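Arylamine n-acetyltransferase NAT (Mycobacterium tuberculosis, PDB 4BGF) catalyses transfer of an acetyl group from acetyl-CoA to arylamines, probably through a covalent acetyl-enzyme intermediate. Local coordinates at residues E152-L165 with M168-T180. Sequence-based numbering, arbitrary orientation.
Sequences EPYRLEDRVDGFVL and MVRDTWQTLYEFT
L165 packs its CB over one face of the Y177 ring, 4.1 Å from its centroid, while CD2, over the same face, lies above the hydroxyl end, 3.4 Å from Y177 OH. With CG anti to the backbone N (chi1 -174°), the L165 chain runs beside the tyrosine, pointing the same way. Nearby, F179 is met at its ring edge by L156, whose CD2 lies in the ring plane 3.5 Å from F179 CZ. This is the close-packed apolar side of an antiparallel hairpin. Its pairing is documented by F163 and F179, whose reciprocal backbone bonds are both nearly straight (169° at hydrogen). Farther along, L165 N donates to Y177 O, but L165 O receives L176 N at 2.9 Å, so L176 and Y177 together stand opposite L165, a classic beta bulge with L176 helix-like.

The other side is looser around V164 and E178, a non-hydrogen-bonded pair that meets through V164 CG1 and E178 CB, 3.7 Å apart, and at the solvent-facing turn around D161. The same face is tight again at its other end, where the R155 guanidinium lies flat on the W173 indole, the planes 14° apart and CZ 3.5 Å from the centroid of the five-membered ring, a cation-pi stack. E157 OE2 covers the opposite guanidinium face as a charge partner only, whereas R155 NH2 bonds to Q166 OE1. M168 CE lies above the opposite indole face, toward its rim, and M168 N bonds to P153 O at 3.0 Å.

In the seven-stranded antiparallel sheet, strand 162-168 lies between 173-179 and the outermost strand 154-159. On its other flank 173-179 pairs with 87-95, and F179, L165 and Y177 touch L125 of strand 124-126; Y177 also contacts H110 and D127, members of the probable catalytic triad.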
# COMPACT_ATOMS: atom_id res chain seq x y z
N GLU A 152 -2.59 -15.27 -2.56
CA GLU A 152 -3.51 -15.68 -3.62
C GLU A 152 -2.85 -15.40 -4.95
O GLU A 152 -1.93 -14.60 -5.01
CB GLU A 152 -4.81 -14.88 -3.51
CG GLU A 152 -5.42 -14.88 -2.10
CD GLU A 152 -5.01 -13.68 -1.29
OE1 GLU A 152 -4.01 -13.04 -1.67
OE2 GLU A 152 -5.67 -13.38 -0.28
N PRO A 153 -3.30 -16.07 -6.03
CA PRO A 153 -2.74 -15.70 -7.34
C PRO A 153 -3.44 -14.50 -7.96
O PRO A 153 -4.64 -14.25 -7.75
CB PRO A 153 -3.01 -16.95 -8.19
CG PRO A 153 -3.34 -18.01 -7.24
CD PRO A 153 -4.04 -17.33 -6.14
N TYR A 154 -2.68 -13.75 -8.75
CA TYR A 154 -3.15 -12.53 -9.39
C TYR A 154 -3.08 -12.68 -10.89
O TYR A 154 -2.46 -13.59 -11.43
CB TYR A 154 -2.32 -11.32 -8.93
CG TYR A 154 -2.71 -10.79 -7.57
CD1 TYR A 154 -2.68 -11.61 -6.46
CD2 TYR A 154 -3.11 -9.47 -7.39
CE1 TYR A 154 -3.02 -11.15 -5.23
CE2 TYR A 154 -3.47 -9.01 -6.15
CZ TYR A 154 -3.42 -9.85 -5.08
OH TYR A 154 -3.76 -9.42 -3.84
N ARG A 155 -3.76 -11.76 -11.55
CA ARG A 155 -3.85 -11.77 -12.98
C ARG A 155 -4.08 -10.33 -13.50
O ARG A 155 -4.72 -9.53 -12.83
CB ARG A 155 -5.00 -12.69 -13.38
CG ARG A 155 -5.35 -12.69 -14.82
CD ARG A 155 -6.42 -13.71 -15.13
NE ARG A 155 -7.77 -13.22 -14.83
CZ ARG A 155 -8.89 -13.89 -15.10
NH1 ARG A 155 -8.86 -15.07 -15.67
NH2 ARG A 155 -10.05 -13.36 -14.79
N LEU A 156 -3.52 -10.03 -14.68
CA LEU A 156 -3.77 -8.79 -15.42
C LEU A 156 -4.60 -9.12 -16.64
O LEU A 156 -4.37 -10.15 -17.26
CB LEU A 156 -2.47 -8.16 -15.89
CG LEU A 156 -1.62 -7.46 -14.84
CD1 LEU A 156 -0.15 -7.72 -15.04
CD2 LEU A 156 -1.87 -6.00 -14.85
N GLU A 157 -5.53 -8.26 -17.00
CA GLU A 157 -6.37 -8.48 -18.17
C GLU A 157 -6.37 -7.19 -18.95
O GLU A 157 -6.12 -6.13 -18.41
CB GLU A 157 -7.78 -8.93 -17.79
CG GLU A 157 -7.84 -10.33 -17.08
CD GLU A 157 -7.76 -11.54 -18.02
OE1 GLU A 157 -6.99 -11.49 -18.99
OE2 GLU A 157 -8.43 -12.57 -17.75
N ASP A 158 -6.57 -7.30 -20.26
CA ASP A 158 -6.60 -6.12 -21.12
C ASP A 158 -7.94 -5.42 -20.95
O ASP A 158 -8.96 -6.05 -20.66
CB ASP A 158 -6.42 -6.53 -22.59
CG ASP A 158 -5.13 -6.01 -23.20
OD1 ASP A 158 -4.18 -5.69 -22.47
OD2 ASP A 158 -5.05 -5.95 -24.44
N ARG A 159 -7.90 -4.11 -21.14
CA ARG A 159 -9.07 -3.25 -21.21
C ARG A 159 -8.75 -2.23 -22.32
O ARG A 159 -7.62 -2.21 -22.82
CB ARG A 159 -9.30 -2.57 -19.86
N VAL A 160 -9.72 -1.42 -22.75
CA VAL A 160 -9.44 -0.36 -23.74
C VAL A 160 -8.33 0.58 -23.30
O VAL A 160 -8.51 1.37 -22.37
CB VAL A 160 -10.68 0.50 -24.10
CG1 VAL A 160 -11.59 -0.26 -25.02
CG2 VAL A 160 -11.45 0.97 -22.85
N ASP A 161 -7.19 0.48 -23.98
CA ASP A 161 -6.00 1.28 -23.70
C ASP A 161 -5.33 1.08 -22.34
O ASP A 161 -4.37 1.77 -22.03
CB ASP A 161 -6.27 2.77 -23.88
CG ASP A 161 -6.37 3.16 -25.32
OD1 ASP A 161 -6.10 2.29 -26.18
OD2 ASP A 161 -6.70 4.33 -25.60
N GLY A 162 -5.83 0.13 -21.55
CA GLY A 162 -5.24 -0.15 -20.27
C GLY A 162 -5.19 -1.62 -19.94
O GLY A 162 -5.36 -2.46 -20.80
N PHE A 163 -4.93 -1.90 -18.67
CA PHE A 163 -4.97 -3.23 -18.10
C PHE A 163 -5.79 -3.15 -16.80
O PHE A 163 -6.09 -2.05 -16.31
CB PHE A 163 -3.54 -3.75 -17.86
CG PHE A 163 -2.66 -3.73 -19.08
CD1 PHE A 163 -2.62 -4.82 -19.94
CD2 PHE A 163 -1.88 -2.62 -19.39
CE1 PHE A 163 -1.83 -4.80 -21.09
CE2 PHE A 163 -1.09 -2.60 -20.53
CZ PHE A 163 -1.06 -3.70 -21.39
N VAL A 164 -6.19 -4.29 -16.26
CA VAL A 164 -6.79 -4.32 -14.93
C VAL A 164 -6.10 -5.38 -14.12
O VAL A 164 -5.78 -6.45 -14.63
CB VAL A 164 -8.35 -4.57 -14.91
CG1 VAL A 164 -9.09 -3.41 -15.51
CG2 VAL A 164 -8.71 -5.80 -15.64
N LEU A 165 -5.87 -5.06 -12.86
CA LEU A 165 -5.28 -6.00 -11.93
C LEU A 165 -6.36 -6.75 -11.15
O LEU A 165 -7.16 -6.12 -10.48
CB LEU A 165 -4.33 -5.29 -10.96
CG LEU A 165 -3.63 -6.34 -10.10
CD1 LEU A 165 -2.39 -6.83 -10.80
CD2 LEU A 165 -3.28 -5.79 -8.81
N MET A 168 -7.44 -13.44 -7.04
CA MET A 168 -8.30 -14.59 -6.81
C MET A 168 -8.65 -14.63 -5.34
O MET A 168 -7.85 -15.09 -4.54
CB MET A 168 -7.55 -15.86 -7.22
CG MET A 168 -8.25 -17.16 -6.93
SD MET A 168 -9.95 -17.20 -7.50
CE MET A 168 -9.79 -17.21 -9.27
N VAL A 169 -9.82 -14.12 -4.98
CA VAL A 169 -10.27 -14.07 -3.60
C VAL A 169 -11.60 -14.81 -3.49
O VAL A 169 -12.62 -14.33 -3.98
CB VAL A 169 -10.51 -12.61 -3.12
CG1 VAL A 169 -10.75 -12.57 -1.62
CG2 VAL A 169 -9.35 -11.71 -3.47
N ARG A 170 -11.56 -15.98 -2.86
CA ARG A 170 -12.74 -16.82 -2.62
C ARG A 170 -13.29 -17.47 -3.89
O ARG A 170 -14.50 -17.46 -4.12
CB ARG A 170 -13.89 -16.06 -1.95
CG ARG A 170 -13.56 -15.42 -0.63
CD ARG A 170 -14.81 -14.83 0.02
NE ARG A 170 -14.50 -14.09 1.25
CZ ARG A 170 -14.57 -12.76 1.40
NH1 ARG A 170 -14.94 -11.97 0.40
NH2 ARG A 170 -14.26 -12.22 2.57
N ASP A 171 -12.41 -18.04 -4.68
CA ASP A 171 -12.84 -18.70 -5.91
C ASP A 171 -13.57 -17.73 -6.84
O ASP A 171 -14.41 -18.12 -7.63
CB ASP A 171 -13.70 -19.91 -5.56
CG ASP A 171 -12.97 -20.89 -4.67
OD1 ASP A 171 -11.73 -20.76 -4.54
OD2 ASP A 171 -13.63 -21.80 -4.10
N THR A 172 -13.24 -16.46 -6.73
CA THR A 172 -13.71 -15.46 -7.66
C THR A 172 -12.53 -14.60 -8.01
O THR A 172 -11.77 -14.23 -7.13
CB THR A 172 -14.80 -14.58 -7.01
OG1 THR A 172 -14.31 -14.07 -5.77
CG2 THR A 172 -16.02 -15.40 -6.73
N TRP A 173 -12.32 -14.32 -9.29
CA TRP A 173 -11.41 -13.24 -9.67
C TRP A 173 -12.05 -11.88 -9.34
O TRP A 173 -13.14 -11.57 -9.81
CB TRP A 173 -11.09 -13.31 -11.15
CG TRP A 173 -10.05 -14.30 -11.50
CD1 TRP A 173 -10.22 -15.45 -12.20
CD2 TRP A 173 -8.65 -14.24 -11.16
NE1 TRP A 173 -9.02 -16.12 -12.32
CE2 TRP A 173 -8.05 -15.39 -11.69
CE3 TRP A 173 -7.86 -13.33 -10.46
CZ2 TRP A 173 -6.69 -15.65 -11.55
CZ3 TRP A 173 -6.50 -13.60 -10.32
CH2 TRP A 173 -5.94 -14.75 -10.86
N GLN A 174 -11.37 -11.09 -8.51
CA GLN A 174 -11.88 -9.79 -8.05
C GLN A 174 -11.04 -8.63 -8.57
O GLN A 174 -9.84 -8.61 -8.38
CB GLN A 174 -11.95 -9.75 -6.52
CG GLN A 174 -13.26 -10.26 -5.94
CD GLN A 174 -13.36 -10.05 -4.45
OE1 GLN A 174 -12.35 -9.97 -3.76
NE2 GLN A 174 -14.58 -9.97 -3.94
N THR A 175 -11.67 -7.65 -9.20
CA THR A 175 -10.95 -6.57 -9.86
C THR A 175 -10.59 -5.47 -8.86
O THR A 175 -11.44 -4.91 -8.19
CB THR A 175 -11.75 -5.99 -11.05
OG1 THR A 175 -11.96 -7.02 -12.04
CG2 THR A 175 -11.01 -4.86 -11.68
N LEU A 176 -9.31 -5.21 -8.73
CA LEU A 176 -8.83 -4.27 -7.73
C LEU A 176 -8.81 -2.84 -8.26
O LEU A 176 -9.43 -1.94 -7.69
CB LEU A 176 -7.46 -4.71 -7.25
CG LEU A 176 -7.48 -6.17 -6.82
CD1 LEU A 176 -6.09 -6.59 -6.40
CD2 LEU A 176 -8.48 -6.44 -5.69
N TYR A 177 -8.11 -2.66 -9.37
CA TYR A 177 -7.97 -1.37 -9.99
C TYR A 177 -7.62 -1.45 -11.46
O TYR A 177 -7.27 -2.50 -11.98
CB TYR A 177 -6.93 -0.54 -9.24
CG TYR A 177 -5.55 -1.16 -9.14
CD1 TYR A 177 -4.71 -1.25 -10.23
CD2 TYR A 177 -5.08 -1.60 -7.93
CE1 TYR A 177 -3.47 -1.78 -10.13
CE2 TYR A 177 -3.84 -2.14 -7.82
CZ TYR A 177 -3.04 -2.21 -8.92
OH TYR A 177 -1.78 -2.73 -8.79
N GLU A 178 -7.74 -0.31 -12.13
CA GLU A 178 -7.43 -0.20 -13.54
C GLU A 178 -6.38 0.91 -13.77
O GLU A 178 -6.40 1.94 -13.09
CB GLU A 178 -8.72 0.07 -14.34
CG GLU A 178 -9.48 1.30 -13.90
CD GLU A 178 -10.92 1.32 -14.39
OE1 GLU A 178 -11.25 0.51 -15.27
OE2 GLU A 178 -11.71 2.14 -13.88
N PHE A 179 -5.46 0.68 -14.71
CA PHE A 179 -4.35 1.59 -14.94
C PHE A 179 -3.85 1.57 -16.37
O PHE A 179 -4.15 0.65 -17.13
CB PHE A 179 -3.19 1.28 -13.99
CG PHE A 179 -2.54 -0.06 -14.24
CD1 PHE A 179 -3.17 -1.23 -13.83
CD2 PHE A 179 -1.31 -0.15 -14.87
CE1 PHE A 179 -2.58 -2.45 -14.05
CE2 PHE A 179 -0.72 -1.38 -15.09
CZ PHE A 179 -1.35 -2.53 -14.67
N THR A 180 -3.09 2.61 -16.74
CA THR A 180 -2.30 2.59 -17.96
C THR A 180 -0.85 2.64 -17.59
O THR A 180 -0.52 3.00 -16.47
CB THR A 180 -2.60 3.78 -18.90
OG1 THR A 180 -2.10 4.99 -18.32
CG2 THR A 180 -4.10 3.92 -19.14